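Local structure of cell division control protein 45 cdc45 putative (Entamoeba histolytica, 6CC2) at residues F453-S458 / L466-A471. The protein is a putative Cdc45 of the cell-cycle machinery, probably acting in DNA replication as part of the CMG helicase, as its relatives do. Residues are numbered along the deposited sequence; the frame is centred on the assembly and turned at random.
Sequences FLAEAS and LPFILA
Ser-458 OG links the helix to the loop leading into strand 468-474 through a single water, which donates to Ser-458 OG at 3.2 Å and to Leu-466 O at 2.8 Å. The same hydroxyl donates a hydrogen bond to Leu-454 O, 2.7 Å from Ser-458 OG, one turn earlier. That carbonyl also accepts from Ser-458 N, and the two donors arrive from opposite faces of its plane. A chi1 of 63° folds Ser-458 OG back toward Leu-454 O yet leaves it at the edge of the Phe-468 ring, 3.8 Å from CE2. Helix 444-462 here packs on one face of a mixed sheet, against strand 468-474, an inner strand between 427-432 and 479-485; helix 453-458 and strand 468-471 run at 127° between their N-to-C directions. Phe-468 meets Leu-454, Ala-455 and Ser-458. Leu-454 CB lies over one face of its ring in a CH-pi contact, 3.8 Å from the centroid and 20° off the normal. Ala-455 CB meets Phe-468 CB at 3.6 Å. Leu-454 CD1 lies against CE1 and CZ of the ring and also packs on Leu-470 CD1 at 4.1 Å, while Leu-414 and Leu-415 of helix 393-417 also pack on Leu-454.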
ATOM      1  N   PHE A 453      -9.044   8.018   0.966  1.00 18.95           N
ATOM      2  CA  PHE A 453      -9.903   7.955  -0.206  1.00 16.69           C
ATOM      3  C   PHE A 453     -10.110   9.342  -0.803  1.00 16.45           C
ATOM      4  O   PHE A 453     -10.046   9.520  -2.033  1.00 18.42           O
ATOM      5  CB  PHE A 453     -11.246   7.306   0.132  1.00 17.91           C
ATOM      6  CG  PHE A 453     -12.196   7.339  -1.023  1.00 19.81           C
ATOM      7  CD1 PHE A 453     -12.118   6.366  -2.013  1.00 23.61           C
ATOM      8  CD2 PHE A 453     -13.091   8.372  -1.172  1.00 21.11           C
ATOM      9  CE1 PHE A 453     -12.956   6.414  -3.104  1.00 24.34           C
ATOM     10  CE2 PHE A 453     -13.932   8.420  -2.263  1.00 21.66           C
ATOM     11  CZ  PHE A 453     -13.852   7.447  -3.232  1.00 22.48           C
ATOM     12  N   LEU A 454     -10.467  10.328   0.043  1.00 15.46           N
ATOM     13  CA  LEU A 454     -10.760  11.656  -0.457  1.00 16.22           C
ATOM     14  C   LEU A 454      -9.524  12.302  -1.051  1.00 16.62           C
ATOM     15  O   LEU A 454      -9.638  13.042  -2.045  1.00 17.72           O
ATOM     16  CB  LEU A 454     -11.348  12.531   0.657  1.00 16.65           C
ATOM     17  CG  LEU A 454     -12.736  12.161   1.105  1.00 18.55           C
ATOM     18  CD1 LEU A 454     -13.093  12.914   2.405  1.00 21.46           C
ATOM     19  CD2 LEU A 454     -13.789  12.486   0.043  1.00 23.00           C
ATOM     20  N   ALA A 455      -8.345  12.032  -0.495  1.00 17.62           N
ATOM     21  CA  ALA A 455      -7.130  12.590  -1.059  1.00 17.96           C
ATOM     22  C   ALA A 455      -6.989  12.177  -2.513  1.00 18.49           C
ATOM     23  O   ALA A 455      -6.683  13.002  -3.386  1.00 18.52           O
ATOM     24  CB  ALA A 455      -5.916  12.124  -0.241  1.00 18.59           C
ATOM     25  N   GLU A 456      -7.213  10.883  -2.796  1.00 15.99           N
ATOM     26  CA  GLU A 456      -7.141  10.396  -4.163  1.00 15.45           C
ATOM     27  C   GLU A 456      -8.309  10.871  -5.016  1.00 19.00           C
ATOM     28  O   GLU A 456      -8.104  11.319  -6.138  1.00 20.31           O
ATOM     29  CB  GLU A 456      -7.080   8.863  -4.169  1.00 17.79           C
ATOM     30  CG  GLU A 456      -7.137   8.295  -5.557  1.00 22.91           C
ATOM     31  CD  GLU A 456      -6.835   6.805  -5.618  1.00 24.50           C
ATOM     32  OE1 GLU A 456      -6.674   6.167  -4.519  1.00 24.91           O
ATOM     33  OE2 GLU A 456      -6.765   6.264  -6.748  1.00 24.05           O
ATOM     34  N   ALA A 457      -9.542  10.741  -4.524  1.00 17.79           N
ATOM     35  CA  ALA A 457     -10.708  11.088  -5.331  1.00 17.36           C
ATOM     36  C   ALA A 457     -10.705  12.553  -5.739  1.00 17.30           C
ATOM     37  O   ALA A 457     -11.002  12.873  -6.895  1.00 17.75           O
ATOM     38  CB  ALA A 457     -11.997  10.777  -4.564  1.00 17.42           C
ATOM     39  N   SER A 458     -10.403  13.452  -4.809  1.00 17.30           N
ATOM     40  CA  SER A 458     -10.357  14.875  -5.152  1.00 18.68           C
ATOM     41  C   SER A 458      -9.202  15.170  -6.099  1.00 18.00           C
ATOM     42  O   SER A 458      -9.360  15.939  -7.051  1.00 18.83           O
ATOM     43  CB  SER A 458     -10.247  15.734  -3.885  1.00 19.07           C
ATOM     44  OG  SER A 458      -9.039  15.481  -3.163  1.00 19.76           O
ATOM     45  N   LEU A 466      -2.714  16.705  -3.954  1.00 17.42           N
ATOM     46  CA  LEU A 466      -2.413  17.428  -2.734  1.00 18.30           C
ATOM     47  C   LEU A 466      -2.600  16.508  -1.546  1.00 17.40           C
ATOM     48  O   LEU A 466      -3.398  15.564  -1.601  1.00 17.99           O
ATOM     49  CB  LEU A 466      -3.336  18.649  -2.567  1.00 17.68           C
ATOM     50  CG  LEU A 466      -3.098  19.768  -3.558  1.00 18.96           C
ATOM     51  CD1 LEU A 466      -4.236  20.749  -3.455  1.00 19.68           C
ATOM     52  CD2 LEU A 466      -1.741  20.461  -3.279  1.00 21.24           C
ATOM     53  N   PRO A 467      -1.904  16.778  -0.444  1.00 17.00           N
ATOM     54  CA  PRO A 467      -2.264  16.141   0.822  1.00 20.11           C
ATOM     55  C   PRO A 467      -3.629  16.637   1.263  1.00 20.38           C
ATOM     56  O   PRO A 467      -4.143  17.646   0.764  1.00 19.79           O
ATOM     57  CB  PRO A 467      -1.135  16.565   1.769  1.00 24.98           C
ATOM     58  CG  PRO A 467      -0.622  17.833   1.216  1.00 25.67           C
ATOM     59  CD  PRO A 467      -0.841  17.784  -0.287  1.00 21.29           C
ATOM     60  N   PHE A 468      -4.258  15.865   2.141  1.00 18.82           N
ATOM     61  CA  PHE A 468      -5.657  16.066   2.495  1.00 19.92           C
ATOM     62  C   PHE A 468      -5.814  16.120   4.012  1.00 20.70           C
ATOM     63  O   PHE A 468      -5.297  15.252   4.724  1.00 22.13           O
ATOM     64  CB  PHE A 468      -6.529  14.937   1.921  1.00 19.27           C
ATOM     65  CG  PHE A 468      -7.976  15.280   1.831  1.00 19.43           C
ATOM     66  CD1 PHE A 468      -8.811  15.154   2.935  1.00 19.55           C
ATOM     67  CD2 PHE A 468      -8.527  15.699   0.633  1.00 20.09           C
ATOM     68  CE1 PHE A 468     -10.144  15.482   2.840  1.00 20.38           C
ATOM     69  CE2 PHE A 468      -9.863  16.010   0.521  1.00 19.79           C
ATOM     70  CZ  PHE A 468     -10.678  15.927   1.635  1.00 20.53           C
ATOM     71  N   ILE A 469      -6.531  17.132   4.497  1.00 17.34           N
ATOM     72  CA  ILE A 469      -6.824  17.297   5.920  1.00 16.82           C
ATOM     73  C   ILE A 469      -8.333  17.210   6.086  1.00 17.41           C
ATOM     74  O   ILE A 469      -9.088  17.968   5.456  1.00 17.68           O
ATOM     75  CB  ILE A 469      -6.277  18.619   6.481  1.00 18.54           C
ATOM     76  CG1 ILE A 469      -4.755  18.606   6.417  1.00 21.79           C
ATOM     77  CG2 ILE A 469      -6.755  18.793   7.941  1.00 18.52           C
ATOM     78  CD1 ILE A 469      -4.109  19.903   6.729  1.00 26.38           C
ATOM     79  N   LEU A 470      -8.773  16.252   6.903  1.00 16.75           N
ATOM     80  CA  LEU A 470     -10.183  15.941   7.089  1.00 16.53           C
ATOM     81  C   LEU A 470     -10.537  16.153   8.550  1.00 16.51           C
ATOM     82  O   LEU A 470      -9.841  15.640   9.431  1.00 18.03           O
ATOM     83  CB  LEU A 470     -10.454  14.482   6.691  1.00 18.47           C
ATOM     84  CG  LEU A 470     -11.865  13.976   7.004  1.00 20.53           C
ATOM     85  CD1 LEU A 470     -12.879  14.622   6.154  1.00 19.88           C
ATOM     86  CD2 LEU A 470     -11.881  12.445   6.822  1.00 23.03           C
ATOM     87  N   ALA A 471     -11.586  16.929   8.790  1.00 16.79           N
ATOM     88  CA  ALA A 471     -12.128  17.153  10.134  1.00 20.05           C
ATOM     89  C   ALA A 471     -13.514  16.535  10.235  1.00 19.55           C
ATOM     90  O   ALA A 471     -14.405  16.883   9.449  1.00 19.77           O
ATOM     91  CB  ALA A 471     -12.206  18.644  10.436  1.00 20.47           C
TER
HETATM   92  O   HOH W   1      -6.123  15.822  -1.979  1.00 19.77           O